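Local atomic coordinates of LysM domain protein (Mycobacterium smegmatis, PDB entry 4OIT), a protein that binds mannose as a beta-prism II lectin that assembles into a domain-swapped dimer. Residues G32-Y37 with W44-N49. Sequence-based numbering, arbitrary orientation.
Sequences GNLVLY and WSTGTN
Asn33 lays its carboxamide over Ser45 and the turn that follows it, 46-48, CG 3.8 Å from Ser45 CB, with its oxygen close to the backbone N atoms of Gly47 and Thr48. CG stands anti to the backbone N (chi1 -155°), which carries the amide across to the other segment. Thr48 N donates to Asn33 OD1 at 3.2 Å, approaching from well above the carbonyl plane. Gly47 N lies 2.9 Å from Asn33 OD1. On the amide's other branch, Asn33 ND2 gives Ser45 OG a weak bond. Asp31 accepts from the backbone N of Asn33.

Two threonine hydroxyls continue the polar seam. Leu34 N donates to Thr46 OG1, Thr46 OG1 to Thr48 OG1 (2.8 Å), and Thr48 OG1 to Gly32 O (2.7 Å). Both hydroxyls sit between backbone N and carbonyl carbon (chi1 52° in Thr46, 50° in Thr48), a rotamer that turns them toward 32-34, so that one relay runs from Leu34 through Thr46 and Thr48 to Gly32.

Beyond it the strands pair antiparallel. Thr46 N donates to Leu34 O. Val35 and Ser45 form a non-hydrogen-bonded pair, whereas Leu36 and Trp44 form a hydrogen-bonded one, with Leu36 N to Trp44 O at 2.8 Å. Trp44 turns the edge of its ring, at CE3, to Leu36 CB, 4.0 Å away. Thr46 CG2 meets Leu34 CB at 3.8 Å; Leu34, Thr46 and Thr48 also touch Leu66 on strand 64-68, and Trp74 of the second subunit packs on both threonines.

The contact lies at the open end of hairpin 34-38/41-45, opposite its connecting turn, in the beta-prism II domain. Its bond pattern implies that, past Thr46, side-chain amide and hydroxyl groups take over the cross-linking from regular strand pairing and hold the departing chain against 32-34.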
# COMPACT_ATOMS: atom_id res chain seq x y z
N GLY B 32 9.47 9.74 -3.55
CA GLY B 32 9.32 9.12 -2.24
C GLY B 32 10.10 9.80 -1.14
O GLY B 32 9.89 9.52 0.04
N ASN B 33 11.01 10.70 -1.51
CA ASN B 33 11.86 11.38 -0.53
C ASN B 33 11.13 12.56 0.11
O ASN B 33 10.55 13.40 -0.58
CB ASN B 33 13.16 11.85 -1.19
CG ASN B 33 14.30 12.01 -0.20
OD1 ASN B 33 14.19 11.65 0.98
ND2 ASN B 33 15.42 12.54 -0.67
N LEU B 34 11.16 12.60 1.44
CA LEU B 34 10.67 13.75 2.19
C LEU B 34 11.83 14.72 2.35
O LEU B 34 12.75 14.47 3.13
CB LEU B 34 10.15 13.33 3.57
CG LEU B 34 9.62 14.48 4.43
CD1 LEU B 34 8.33 15.04 3.86
CD2 LEU B 34 9.43 14.04 5.87
N VAL B 35 11.78 15.83 1.62
CA VAL B 35 12.92 16.75 1.53
C VAL B 35 12.61 18.11 2.14
O VAL B 35 11.57 18.71 1.87
CB VAL B 35 13.35 16.96 0.07
CG1 VAL B 35 14.68 17.70 0.01
CG2 VAL B 35 13.46 15.62 -0.66
N LEU B 36 13.53 18.59 2.98
CA LEU B 36 13.48 19.94 3.53
C LEU B 36 14.39 20.85 2.71
O LEU B 36 15.60 20.65 2.67
CB LEU B 36 13.93 19.94 5.00
CG LEU B 36 14.03 21.29 5.70
CD1 LEU B 36 12.66 21.96 5.81
CD2 LEU B 36 14.65 21.13 7.08
N TYR B 37 13.79 21.85 2.06
CA TYR B 37 14.53 22.83 1.27
C TYR B 37 14.63 24.17 2.00
O TYR B 37 13.65 24.64 2.58
CB TYR B 37 13.87 23.03 -0.10
CG TYR B 37 14.03 21.84 -1.03
CD1 TYR B 37 15.25 21.59 -1.65
CD2 TYR B 37 12.97 20.98 -1.28
CE1 TYR B 37 15.41 20.50 -2.50
CE2 TYR B 37 13.11 19.90 -2.13
CZ TYR B 37 14.33 19.66 -2.74
OH TYR B 37 14.49 18.59 -3.59
N TRP B 44 18.19 18.74 4.32
CA TRP B 44 17.86 17.49 5.01
C TRP B 44 16.83 16.71 4.21
O TRP B 44 16.00 17.28 3.50
CB TRP B 44 17.31 17.77 6.41
CG TRP B 44 16.90 16.52 7.16
CD1 TRP B 44 17.71 15.68 7.85
CD2 TRP B 44 15.57 15.99 7.28
NE1 TRP B 44 16.98 14.66 8.40
CE2 TRP B 44 15.66 14.82 8.06
CE3 TRP B 44 14.32 16.39 6.80
CZ2 TRP B 44 14.54 14.05 8.39
CZ3 TRP B 44 13.20 15.62 7.12
CH2 TRP B 44 13.33 14.46 7.91
N SER B 45 16.89 15.39 4.34
CA SER B 45 15.86 14.52 3.79
C SER B 45 15.85 13.20 4.54
O SER B 45 16.81 12.87 5.24
CB SER B 45 16.09 14.28 2.29
OG SER B 45 17.18 13.41 2.05
N THR B 46 14.76 12.46 4.39
CA THR B 46 14.63 11.12 4.98
C THR B 46 15.40 10.05 4.20
O THR B 46 15.53 8.92 4.65
CB THR B 46 13.16 10.68 5.03
OG1 THR B 46 12.57 10.83 3.73
CG2 THR B 46 12.38 11.51 6.04
N GLY B 47 15.89 10.42 3.01
CA GLY B 47 16.67 9.50 2.18
C GLY B 47 15.85 8.33 1.68
O GLY B 47 16.39 7.25 1.45
N THR B 48 14.55 8.55 1.50
CA THR B 48 13.63 7.49 1.09
C THR B 48 13.33 7.52 -0.41
O THR B 48 12.35 6.93 -0.87
CB THR B 48 12.31 7.57 1.88
OG1 THR B 48 11.80 8.91 1.85
CG2 THR B 48 12.53 7.16 3.33
N ASN B 49 14.19 8.21 -1.17
CA ASN B 49 14.10 8.22 -2.63
C ASN B 49 14.20 6.82 -3.24
O ASN B 49 15.18 6.11 -3.02
CB ASN B 49 15.18 9.12 -3.25
CG ASN B 49 16.56 8.89 -2.65
OD1 ASN B 49 16.72 8.91 -1.43
ND2 ASN B 49 17.56 8.70 -3.50